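Local structure of sugar phosphate isomerase/epimerase (Parabacteroides distasonis, 3L23) at residues G16-S21 with E47-G52; F213-Y218 with D236-L241; N225-Y230 with E258-Q263; V240-D245 with D271-L276. The protein is probably a metal-dependent sugar phosphate isomerase or epimerase, a TIM-barrel protein of the xylose isomerase-like family that binds magnesium. All coordinates share one frame; numbering follows the deposited sequence.

Interaction 1. Residues G16-S21 with E47-G52; sequences GLQIYS and ELAGYG. With EDO (1,2-ethanediol), chain E.
Gln18 and Glu47 stand side by side on the same face of two parallel strands of a TIM barrel, joined through helix 31-40 as a beta-alpha-beta unit. The pairing is short: Glu47 N donates to Leu17 O (2.9 Å), and Ile19 N returns a bond to Glu47 O (3.0 Å), after which strand 16-18 turns into a 3-10 segment.

Both long polar side chains lie on the face that carries the metal site. Gln18 starts with CG anti to the backbone N (chi1 161°) and bends at the next bond (chi2 48°), which swings its amide across to the neighbouring strand. There NE2 gives one proton to Glu47 OE1 at 2.8 Å and one to the backbone O of Leu48 at 3.2 Å. At the other end of the amide, Gln18 OE1 takes the backbone N of Tyr20 (2.8 Å) on an in-plane lone pair. Three bonds thus fix the amide's rotation, a task for which glutamine, donor and acceptor at once, is well suited. Glu47 OE1 also bonds NE2 of the magnesium ligand His242, and OE2 bonds Ser77 OG, so Glu47 is a second-shell residue of the site; the bond from Gln18 is consistent with a role in orienting it.

The other face is apolar. Ile19 CD1 reaches Leu48 CD2 at 4.1 Å, and both side chains lie against Phe64 of helix 61-70. Ala49 belongs with the Gln18 amide instead: its CB, a mere methyl, touches both Gln18 OE1 (3.3 Å) and Tyr20 CB (3.8 Å).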
# COMPACT_ATOMS: atom_id res chain seq x y z
N GLY A 16 -1.67 1.25 -12.83
CA GLY A 16 -1.24 2.07 -11.73
C GLY A 16 0.19 1.87 -11.36
O GLY A 16 0.76 0.77 -11.55
N LEU A 17 0.79 2.91 -10.74
CA LEU A 17 2.16 2.86 -10.22
C LEU A 17 2.25 3.39 -8.80
O LEU A 17 1.79 4.51 -8.51
CB LEU A 17 3.12 3.71 -11.07
CG LEU A 17 4.62 3.71 -10.82
CD1 LEU A 17 5.26 2.29 -10.90
CD2 LEU A 17 5.38 4.69 -11.75
N GLN A 18 2.90 2.62 -7.92
CA GLN A 18 3.26 3.12 -6.61
C GLN A 18 4.58 3.86 -6.82
O GLN A 18 5.63 3.27 -7.17
CB GLN A 18 3.35 1.97 -5.60
CG GLN A 18 4.11 2.21 -4.32
CD GLN A 18 3.77 3.50 -3.60
OE1 GLN A 18 4.57 4.42 -3.62
NE2 GLN A 18 2.60 3.55 -2.94
N ILE A 19 4.54 5.17 -6.65
CA ILE A 19 5.69 5.98 -7.03
C ILE A 19 6.98 5.75 -6.24
O ILE A 19 8.07 6.16 -6.70
CB ILE A 19 5.35 7.50 -7.02
CG1 ILE A 19 5.09 8.03 -5.61
CG2 ILE A 19 4.14 7.79 -7.94
CD1 ILE A 19 4.78 9.59 -5.55
N TYR A 20 6.90 5.12 -5.08
CA TYR A 20 8.11 4.78 -4.34
C TYR A 20 9.04 3.88 -5.18
O TYR A 20 10.22 3.86 -4.99
CB TYR A 20 7.73 4.03 -3.06
CG TYR A 20 8.82 3.86 -2.03
CD1 TYR A 20 9.30 4.94 -1.32
CD2 TYR A 20 9.27 2.61 -1.69
CE1 TYR A 20 10.27 4.77 -0.33
CE2 TYR A 20 10.24 2.42 -0.73
CZ TYR A 20 10.73 3.49 -0.05
OH TYR A 20 11.68 3.30 0.95
N SER A 21 8.46 3.20 -6.15
CA SER A 21 9.21 2.38 -7.10
C SER A 21 10.31 3.15 -7.80
O SER A 21 11.32 2.58 -8.15
CB SER A 21 8.26 1.84 -8.19
OG SER A 21 7.21 1.07 -7.58
N GLU A 47 -0.28 5.83 -6.99
CA GLU A 47 -0.39 5.74 -5.55
C GLU A 47 0.85 6.44 -5.01
O GLU A 47 1.99 6.10 -5.40
CB GLU A 47 -0.43 4.32 -5.10
CG GLU A 47 -0.60 4.17 -3.56
CD GLU A 47 -0.73 2.71 -3.22
OE1 GLU A 47 0.29 1.99 -3.38
OE2 GLU A 47 -1.85 2.29 -2.84
N LEU A 48 0.61 7.43 -4.15
CA LEU A 48 1.68 8.25 -3.59
C LEU A 48 2.46 7.52 -2.49
O LEU A 48 1.98 6.54 -1.90
CB LEU A 48 1.10 9.54 -3.00
CG LEU A 48 0.18 10.38 -3.87
CD1 LEU A 48 -0.35 11.58 -3.06
CD2 LEU A 48 0.92 10.83 -5.15
N ALA A 49 3.67 8.01 -2.25
CA ALA A 49 4.45 7.70 -1.07
C ALA A 49 5.09 9.00 -0.73
O ALA A 49 5.18 9.91 -1.57
CB ALA A 49 5.51 6.67 -1.36
N GLY A 50 5.52 9.14 0.52
CA GLY A 50 6.28 10.34 0.88
C GLY A 50 5.46 11.58 1.19
O GLY A 50 6.01 12.69 1.24
N TYR A 51 4.15 11.40 1.40
CA TYR A 51 3.34 12.49 1.92
C TYR A 51 3.79 12.89 3.34
O TYR A 51 4.07 12.04 4.18
CB TYR A 51 1.85 12.14 1.96
CG TYR A 51 1.08 13.07 2.88
CD1 TYR A 51 0.62 14.30 2.44
CD2 TYR A 51 0.85 12.73 4.22
CE1 TYR A 51 -0.03 15.19 3.30
CE2 TYR A 51 0.18 13.59 5.09
CZ TYR A 51 -0.26 14.81 4.61
OH TYR A 51 -0.92 15.70 5.43
N GLY A 52 3.86 14.18 3.60
CA GLY A 52 4.02 14.67 4.95
C GLY A 52 3.83 16.17 5.02
O GLY A 52 4.38 16.88 4.21
C1 EDO E . 0.99 14.89 9.27
O1 EDO E . -0.29 15.21 8.77
C2 EDO E . 1.79 14.37 8.10
O2 EDO E . 3.20 14.54 8.29

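Interaction 2. Residues F213-Y218 with D236-L241; sequences FEMDVY and DRIKVL. With MG (magnesium ion), chain B.
Met215, a selenomethionine here, packs its CB against both Ile238 CG2 (3.8 Å) and Leu241 CD2 (3.9 Å), forming the dense outer face of two parallel TIM-barrel strands, 211-216 and 238-243. Helix 227-233 covers this face, and flexible or branched apolar chains suit the gap between sheet and helix. Phe213 is buried too: it presents its ring edge, CE1, to one face of the Arg237 guanidinium, 3.7 Å from NH2, with the planes 74° apart. Arg237 NH1 bonds Leu203 O, and NH2 bonds Val211 O and Thr206 OG1. A beta bulge interrupts the register: Phe213 pairs with Ile238 but Glu214 with Val240, and the bonds resume with Met215 N to Val240 O (3.0 Å). On the inner face the extended Glu214 brings OE2 to 3.4 Å from Val240 CG1, while its OE1 bonds His79.

The solvent side is at Lys239, which is exposed and leads its amine well clear of strand 211-216.

At the other end Asp216 divides its carboxylate: OD2 binds magnesium at 2.0 Å, whereas OD1 caps helix 217-222 through Trp219 N. With both oxygens held, rotation of the carboxylate is probably limited.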
# COMPACT_ATOMS: atom_id res chain seq x y z
N PHE A 213 -8.36 -4.03 2.77
CA PHE A 213 -7.00 -4.42 2.58
C PHE A 213 -6.49 -4.22 1.14
O PHE A 213 -7.23 -4.46 0.15
CB PHE A 213 -6.83 -5.90 3.02
CG PHE A 213 -7.03 -6.10 4.51
CD1 PHE A 213 -8.26 -6.21 5.05
CD2 PHE A 213 -5.94 -6.05 5.37
CE1 PHE A 213 -8.44 -6.29 6.43
CE2 PHE A 213 -6.11 -6.13 6.76
CZ PHE A 213 -7.34 -6.25 7.28
N GLU A 214 -5.26 -3.72 1.04
CA GLU A 214 -4.55 -3.65 -0.23
C GLU A 214 -3.54 -4.77 -0.12
O GLU A 214 -2.52 -4.59 0.53
CB GLU A 214 -3.84 -2.30 -0.41
CG GLU A 214 -3.00 -2.18 -1.68
CD GLU A 214 -2.33 -0.86 -1.79
OE1 GLU A 214 -1.54 -0.52 -0.89
OE2 GLU A 214 -2.58 -0.14 -2.76
N MSE A 215 -3.80 -5.89 -0.79
CA MSE A 215 -2.92 -7.06 -0.64
C MSE A 215 -1.72 -6.91 -1.57
O MSE A 215 -1.88 -6.73 -2.79
CB MSE A 215 -3.65 -8.36 -0.93
CG MSE A 215 -2.71 -9.56 -1.03
SE MSE A 215 -3.61 -11.23 -0.79
CE MSE A 215 -3.56 -11.29 1.10
N ASP A 216 -0.52 -6.98 -1.01
CA ASP A 216 0.70 -6.99 -1.82
C ASP A 216 0.97 -8.45 -2.14
O ASP A 216 1.33 -9.24 -1.25
CB ASP A 216 1.84 -6.33 -1.10
CG ASP A 216 3.10 -6.21 -1.94
OD1 ASP A 216 3.54 -7.25 -2.45
OD2 ASP A 216 3.66 -5.10 -2.00
N VAL A 217 0.83 -8.78 -3.41
CA VAL A 217 0.89 -10.20 -3.77
C VAL A 217 2.27 -10.80 -3.54
O VAL A 217 2.37 -11.99 -3.22
CB VAL A 217 0.37 -10.47 -5.22
CG1 VAL A 217 -1.07 -10.05 -5.33
CG2 VAL A 217 1.22 -9.78 -6.30
N TYR A 218 3.35 -10.03 -3.78
CA TYR A 218 4.70 -10.52 -3.60
C TYR A 218 4.98 -10.79 -2.11
O TYR A 218 5.52 -11.85 -1.73
CB TYR A 218 5.73 -9.51 -4.11
CG TYR A 218 7.17 -9.82 -3.76
CD1 TYR A 218 7.93 -10.78 -4.46
CD2 TYR A 218 7.83 -9.17 -2.69
CE1 TYR A 218 9.25 -11.00 -4.16
CE2 TYR A 218 9.10 -9.40 -2.40
CZ TYR A 218 9.84 -10.34 -3.11
OH TYR A 218 11.14 -10.60 -2.84
N ASP A 236 -14.62 -10.05 0.04
CA ASP A 236 -15.25 -8.85 0.61
C ASP A 236 -14.26 -7.85 1.25
O ASP A 236 -14.65 -6.71 1.55
CB ASP A 236 -16.31 -9.25 1.66
CG ASP A 236 -15.76 -10.15 2.82
OD1 ASP A 236 -14.90 -11.07 2.62
OD2 ASP A 236 -16.28 -9.98 3.96
N ARG A 237 -13.03 -8.29 1.51
CA ARG A 237 -12.08 -7.49 2.28
C ARG A 237 -10.90 -6.96 1.47
O ARG A 237 -10.34 -5.93 1.80
CB ARG A 237 -11.51 -8.35 3.41
CG ARG A 237 -12.55 -9.01 4.30
CD ARG A 237 -13.55 -8.03 4.91
NE ARG A 237 -12.97 -6.89 5.62
CZ ARG A 237 -12.45 -6.92 6.84
NH1 ARG A 237 -12.38 -8.04 7.53
NH2 ARG A 237 -11.99 -5.81 7.37
N ILE A 238 -10.49 -7.70 0.44
CA ILE A 238 -9.29 -7.31 -0.33
C ILE A 238 -9.75 -6.54 -1.56
O ILE A 238 -10.33 -7.15 -2.47
CB ILE A 238 -8.46 -8.54 -0.72
CG1 ILE A 238 -7.95 -9.25 0.56
CG2 ILE A 238 -7.34 -8.08 -1.67
CD1 ILE A 238 -7.51 -10.72 0.36
N LYS A 239 -9.55 -5.23 -1.56
CA LYS A 239 -10.14 -4.34 -2.54
C LYS A 239 -9.17 -3.70 -3.52
O LYS A 239 -9.60 -3.13 -4.52
CB LYS A 239 -10.86 -3.22 -1.82
CG LYS A 239 -11.96 -3.72 -0.89
CD LYS A 239 -13.29 -3.76 -1.55
CE LYS A 239 -14.41 -4.20 -0.55
NZ LYS A 239 -14.39 -3.43 0.77
N VAL A 240 -7.87 -3.77 -3.22
CA VAL A 240 -6.83 -3.18 -4.07
C VAL A 240 -5.65 -4.13 -4.04
O VAL A 240 -5.47 -4.81 -3.05
CB VAL A 240 -6.38 -1.79 -3.52
CG1 VAL A 240 -5.39 -1.12 -4.47
CG2 VAL A 240 -7.62 -0.86 -3.28
N LEU A 241 -4.85 -4.22 -5.11
CA LEU A 241 -3.63 -5.02 -5.06
C LEU A 241 -2.35 -4.22 -5.33
O LEU A 241 -2.36 -3.23 -6.03
CB LEU A 241 -3.62 -6.16 -6.10
CG LEU A 241 -4.74 -7.21 -6.07
CD1 LEU A 241 -4.52 -8.25 -7.15
CD2 LEU A 241 -4.76 -7.85 -4.68
MG MG B . 3.80 -3.15 -1.67
O HOH W 1 5.47 -3.58 -0.42
O HOH W 2 4.42 -0.98 -0.94

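Interaction 3. Residues N225-Y230 with E258-Q263; sequences NDPVEY and EMIFKQ
Val228 wedges its two methyls against Met259, Ile260 and Gln263, joining the outer helices 227-233 and 257-267 of the TIM barrel. Its CG2 lies 3.8 Å from CG of Met259, a selenomethionine here, and 4.1 Å from Ile260 CG1. The other methyl, CG1, is 4.0 Å from Gln263 OE1. The three partners lie at positions i, i+1 and i+4 of one helix, so a short, branched valine fits among them where the helices draw close. Met259 crosses Val228 at about a right angle; bent at chi2 (71°), its chain curls back until CE also meets Val228 CG1. Alongside, Pro227 CG approaches Ile260 CD1 at 4.3 Å. No hydrogen bond links the segments.

A second shell holds the side chains in place. Gln263 is tied by OE1 to Gln232 and by NE2 to Asn267, so the amide is held with OE1 beside the valine methyl, while CG lies near Val228 O. Farther in, Pro227 touches Met215 and Ile260 touches Ile243, so both helices rest on the barrel strands; the side chain of Pro227 is still about 12 Å from the magnesium.

The start of helix 227-233 is fixed by Asp226 at the N-cap. Pro227 suits the first turn, where its missing N-H costs nothing, and Asp226 OD1 accepts from Val228 N at 3.0 Å, the donor lying above the carboxylate plane, while OD2 takes a weaker bond from Glu229 N at 3.3 Å.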
# COMPACT_ATOMS: atom_id res chain seq x y z
N ASN A 225 2.38 -17.57 2.13
CA ASN A 225 0.92 -17.65 1.88
C ASN A 225 0.57 -17.37 0.41
O ASN A 225 1.35 -16.80 -0.36
CB ASN A 225 0.14 -16.70 2.80
CG ASN A 225 -0.02 -17.26 4.18
OD1 ASN A 225 -1.09 -17.77 4.49
ND2 ASN A 225 1.05 -17.24 5.00
N ASP A 226 -0.64 -17.77 0.03
CA ASP A 226 -1.10 -17.67 -1.37
C ASP A 226 -2.08 -16.55 -1.54
O ASP A 226 -3.18 -16.65 -1.02
CB ASP A 226 -1.78 -18.98 -1.75
CG ASP A 226 -2.30 -18.99 -3.18
OD1 ASP A 226 -1.94 -18.11 -4.00
OD2 ASP A 226 -3.10 -19.93 -3.47
N PRO A 227 -1.72 -15.51 -2.33
CA PRO A 227 -2.64 -14.40 -2.51
C PRO A 227 -3.91 -14.81 -3.24
O PRO A 227 -4.96 -14.21 -3.02
CB PRO A 227 -1.84 -13.40 -3.32
CG PRO A 227 -0.82 -14.17 -4.01
CD PRO A 227 -0.47 -15.29 -3.06
N VAL A 228 -3.84 -15.83 -4.07
CA VAL A 228 -5.07 -16.30 -4.75
C VAL A 228 -6.06 -16.90 -3.76
O VAL A 228 -7.24 -16.60 -3.80
CB VAL A 228 -4.70 -17.23 -5.89
CG1 VAL A 228 -5.93 -17.95 -6.43
CG2 VAL A 228 -3.98 -16.41 -7.01
N GLU A 229 -5.58 -17.77 -2.87
CA GLU A 229 -6.40 -18.30 -1.79
C GLU A 229 -7.01 -17.21 -0.91
O GLU A 229 -8.18 -17.31 -0.51
CB GLU A 229 -5.59 -19.25 -0.90
CG GLU A 229 -6.37 -19.84 0.27
CD GLU A 229 -5.51 -20.68 1.25
OE1 GLU A 229 -4.24 -20.64 1.20
OE2 GLU A 229 -6.15 -21.39 2.07
N TYR A 230 -6.22 -16.19 -0.56
CA TYR A 230 -6.72 -15.07 0.24
C TYR A 230 -7.85 -14.32 -0.48
O TYR A 230 -8.89 -13.99 0.13
CB TYR A 230 -5.59 -14.11 0.68
CG TYR A 230 -5.10 -14.48 2.05
CD1 TYR A 230 -5.79 -14.09 3.18
CD2 TYR A 230 -3.97 -15.29 2.21
CE1 TYR A 230 -5.36 -14.49 4.46
CE2 TYR A 230 -3.57 -15.69 3.44
CZ TYR A 230 -4.27 -15.30 4.57
OH TYR A 230 -3.83 -15.75 5.81
N GLU A 258 -0.64 -14.76 -14.14
CA GLU A 258 -1.85 -15.15 -14.87
C GLU A 258 -2.97 -15.49 -13.89
O GLU A 258 -4.08 -15.00 -14.04
CB GLU A 258 -1.57 -16.30 -15.84
CG GLU A 258 -2.79 -16.71 -16.67
CD GLU A 258 -2.50 -17.78 -17.69
OE1 GLU A 258 -1.35 -18.28 -17.76
OE2 GLU A 258 -3.43 -18.12 -18.44
N MSE A 259 -2.68 -16.30 -12.88
CA MSE A 259 -3.68 -16.69 -11.88
C MSE A 259 -4.07 -15.52 -11.00
O MSE A 259 -5.24 -15.38 -10.64
CB MSE A 259 -3.18 -17.91 -11.06
CG MSE A 259 -4.20 -18.52 -10.16
SE MSE A 259 -5.58 -19.47 -11.15
CE MSE A 259 -7.09 -18.52 -10.27
N ILE A 260 -3.09 -14.70 -10.60
CA ILE A 260 -3.36 -13.52 -9.79
C ILE A 260 -4.35 -12.59 -10.52
O ILE A 260 -5.34 -12.17 -9.93
CB ILE A 260 -2.07 -12.79 -9.41
CG1 ILE A 260 -1.35 -13.59 -8.35
CG2 ILE A 260 -2.35 -11.38 -8.90
CD1 ILE A 260 0.08 -13.13 -8.11
N PHE A 261 -4.10 -12.28 -11.80
CA PHE A 261 -5.02 -11.41 -12.54
C PHE A 261 -6.38 -12.05 -12.81
O PHE A 261 -7.41 -11.38 -12.74
CB PHE A 261 -4.41 -10.91 -13.84
CG PHE A 261 -3.56 -9.70 -13.64
CD1 PHE A 261 -2.18 -9.83 -13.29
CD2 PHE A 261 -4.11 -8.43 -13.74
CE1 PHE A 261 -1.38 -8.70 -13.08
CE2 PHE A 261 -3.32 -7.32 -13.54
CZ PHE A 261 -1.97 -7.45 -13.21
N LYS A 262 -6.40 -13.34 -13.09
CA LYS A 262 -7.66 -14.05 -13.27
C LYS A 262 -8.51 -13.87 -12.02
O LYS A 262 -9.72 -13.54 -12.09
CB LYS A 262 -7.39 -15.52 -13.53
CG LYS A 262 -8.64 -16.36 -13.62
CD LYS A 262 -8.35 -17.70 -14.24
CE LYS A 262 -9.42 -18.68 -13.87
NZ LYS A 262 -9.27 -19.91 -14.68
N GLN A 263 -7.88 -14.09 -10.87
CA GLN A 263 -8.60 -13.99 -9.62
C GLN A 263 -9.02 -12.53 -9.32
O GLN A 263 -10.11 -12.30 -8.80
CB GLN A 263 -7.79 -14.59 -8.44
CG GLN A 263 -8.66 -14.78 -7.21
CD GLN A 263 -9.76 -15.81 -7.41
OE1 GLN A 263 -9.50 -16.95 -7.87
NE2 GLN A 263 -11.02 -15.42 -7.12

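Interaction 4. Residues V240-D245 with D271-L276; sequences VLHIKD and DYFVEL. With MG (magnesium ion), chain B; EDO (1,2-ethanediol), chain F.
The His242 ring and the Glu275 carboxylate stand almost perpendicular, 86° apart, and converge on one magnesium ion. His242 ND1 binds it at 2.3 Å and Glu275 OE1 at 2.0 Å; the close approach of these two atoms comes from the shared metal and is no hydrogen bond. Water 2, another ligand, lies in the plane of the histidine at its edge and donates to Glu275 OE2 (2.7 Å). The Phe273 ring receives Val240 CG1 (3.8 Å from CE2) and His242 CD2 at its edge, an apolar neighbour beside the CD2 side of the imidazole.

On the outer face, C1 of an ethanediol, probably from the crystallisation liquor, lies over one face of Tyr272 near the rim, held through O1 by the backbone of Tyr272. Ile243 CG1 comes obliquely to Tyr272 CD1 at 3.7 Å.

At the metal end of the strands, Lys244, CG anti to its backbone N (chi1 -172°), runs extended past Glu275. Its NZ bonds Asp245 O and Glu277.

Four backbone hydrogen bonds, the first Leu241 N to Asp271 O and the last Glu275 N to Ile243 O, join the parallel strands, connected by helix 257-267. Met264 of that helix covers Leu241 and Tyr272, Leu296 of helix 285-298 covers Tyr272 and Val274, and Val274 bonds on to strand 16-18, closing the barrel.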
# COMPACT_ATOMS: atom_id res chain seq x y z
N VAL A 240 -7.87 -3.77 -3.22
CA VAL A 240 -6.83 -3.18 -4.07
C VAL A 240 -5.65 -4.13 -4.04
O VAL A 240 -5.47 -4.81 -3.05
CB VAL A 240 -6.38 -1.79 -3.52
CG1 VAL A 240 -5.39 -1.12 -4.47
CG2 VAL A 240 -7.62 -0.86 -3.28
N LEU A 241 -4.85 -4.22 -5.11
CA LEU A 241 -3.63 -5.02 -5.06
C LEU A 241 -2.35 -4.22 -5.33
O LEU A 241 -2.36 -3.23 -6.03
CB LEU A 241 -3.62 -6.16 -6.10
CG LEU A 241 -4.74 -7.21 -6.07
CD1 LEU A 241 -4.52 -8.25 -7.15
CD2 LEU A 241 -4.76 -7.85 -4.68
N HIS A 242 -1.25 -4.67 -4.73
CA HIS A 242 0.07 -4.36 -5.26
C HIS A 242 0.53 -5.54 -6.09
O HIS A 242 0.49 -6.69 -5.62
CB HIS A 242 1.10 -4.10 -4.16
CG HIS A 242 1.13 -2.68 -3.70
ND1 HIS A 242 2.14 -2.20 -2.89
CD2 HIS A 242 0.27 -1.66 -3.91
CE1 HIS A 242 1.91 -0.91 -2.67
NE2 HIS A 242 0.79 -0.56 -3.27
N ILE A 243 0.90 -5.25 -7.33
CA ILE A 243 1.45 -6.23 -8.27
C ILE A 243 2.96 -6.00 -8.29
O ILE A 243 3.46 -4.92 -8.66
CB ILE A 243 0.83 -6.06 -9.69
CG1 ILE A 243 -0.70 -6.24 -9.70
CG2 ILE A 243 1.45 -7.00 -10.75
CD1 ILE A 243 -1.24 -7.57 -9.21
N LYS A 244 3.68 -7.02 -7.83
CA LYS A 244 5.10 -6.92 -7.53
C LYS A 244 5.73 -8.29 -7.70
O LYS A 244 5.05 -9.30 -7.47
CB LYS A 244 5.28 -6.49 -6.07
CG LYS A 244 6.66 -6.18 -5.69
CD LYS A 244 6.85 -5.74 -4.25
CE LYS A 244 8.31 -5.46 -3.99
NZ LYS A 244 9.25 -6.62 -4.29
N ASP A 245 7.02 -8.31 -8.07
CA ASP A 245 7.82 -9.54 -8.21
C ASP A 245 9.10 -9.26 -7.40
O ASP A 245 9.18 -8.24 -6.70
CB ASP A 245 8.10 -9.81 -9.71
CG ASP A 245 8.39 -11.27 -10.04
OD1 ASP A 245 8.96 -12.03 -9.19
OD2 ASP A 245 8.13 -11.67 -11.21
N ASP A 271 -8.70 -1.74 -8.81
CA ASP A 271 -7.50 -0.95 -8.75
C ASP A 271 -6.30 -1.79 -8.36
O ASP A 271 -6.38 -2.58 -7.44
CB ASP A 271 -7.70 0.19 -7.73
CG ASP A 271 -8.71 1.22 -8.22
OD1 ASP A 271 -8.41 1.86 -9.26
OD2 ASP A 271 -9.76 1.36 -7.57
N TYR A 272 -5.20 -1.61 -9.08
CA TYR A 272 -3.94 -2.16 -8.70
C TYR A 272 -2.83 -1.18 -9.00
O TYR A 272 -2.97 -0.28 -9.85
CB TYR A 272 -3.66 -3.52 -9.37
CG TYR A 272 -3.36 -3.45 -10.85
CD1 TYR A 272 -2.08 -3.20 -11.33
CD2 TYR A 272 -4.35 -3.64 -11.78
CE1 TYR A 272 -1.80 -3.15 -12.68
CE2 TYR A 272 -4.07 -3.57 -13.14
CZ TYR A 272 -2.78 -3.35 -13.57
OH TYR A 272 -2.48 -3.28 -14.93
N PHE A 273 -1.73 -1.37 -8.28
CA PHE A 273 -0.50 -0.58 -8.46
C PHE A 273 0.73 -1.47 -8.61
O PHE A 273 0.97 -2.41 -7.84
CB PHE A 273 -0.30 0.37 -7.31
CG PHE A 273 -1.46 1.29 -7.13
CD1 PHE A 273 -1.62 2.36 -7.97
CD2 PHE A 273 -2.48 0.97 -6.25
CE1 PHE A 273 -2.74 3.18 -7.87
CE2 PHE A 273 -3.58 1.78 -6.11
CZ PHE A 273 -3.74 2.89 -6.96
N VAL A 274 1.51 -1.15 -9.64
CA VAL A 274 2.84 -1.73 -9.83
C VAL A 274 3.80 -1.25 -8.77
O VAL A 274 3.86 -0.06 -8.45
CB VAL A 274 3.43 -1.36 -11.25
CG1 VAL A 274 4.94 -1.63 -11.32
CG2 VAL A 274 2.62 -2.07 -12.33
N GLU A 275 4.59 -2.18 -8.24
CA GLU A 275 5.64 -1.84 -7.32
C GLU A 275 6.94 -2.52 -7.70
O GLU A 275 6.94 -3.69 -8.15
CB GLU A 275 5.25 -2.23 -5.91
CG GLU A 275 6.33 -1.85 -4.93
CD GLU A 275 5.91 -1.99 -3.50
OE1 GLU A 275 5.03 -2.79 -3.19
OE2 GLU A 275 6.50 -1.30 -2.65
N LEU A 276 8.05 -1.80 -7.55
CA LEU A 276 9.38 -2.32 -7.86
C LEU A 276 10.35 -1.87 -6.77
O LEU A 276 10.47 -0.68 -6.53
CB LEU A 276 9.84 -1.80 -9.23
CG LEU A 276 11.18 -2.25 -9.74
CD1 LEU A 276 11.10 -3.75 -10.05
CD2 LEU A 276 11.67 -1.39 -10.92
MG MG B . 3.80 -3.15 -1.67
C1 EDO F . -4.88 0.02 -12.38
O1 EDO F . -5.33 0.54 -11.12
C2 EDO F . -5.99 -0.77 -13.06
O2 EDO F . -7.03 0.14 -13.36
O HOH W 3 8.44 -5.85 -8.74
O HOH W 2 4.42 -0.98 -0.94
O HOH W 1 5.47 -3.58 -0.42

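Interactions 1, 2 and 4 lie in one sheet around the magnesium, whose protein ligands are His165, Asp216, His242 and Glu275. Interactions 2 and 4 share Val240 and Leu241, with centres 9 Å apart, and meet at the metal, where Asp216 OD2 and Glu275 OE1 are 2.9 Å from each other. Interaction 1 contributes to the second shell: Glu47 OE1 bonds His242 NE2 at 2.6 Å, and Glu47 OE2 lies 2.5 Å from Glu214 OE2 of interaction 2, unusually close for two acidic oxygens. Interaction 3 lies outside the ring of strands, in the layer of helices. It backs the strands through Met215 CE on Tyr230 CB (3.5 Å) and Phe261 CE2 on Tyr272 CE2 (3.8 Å), reaching interactions 2 and 4.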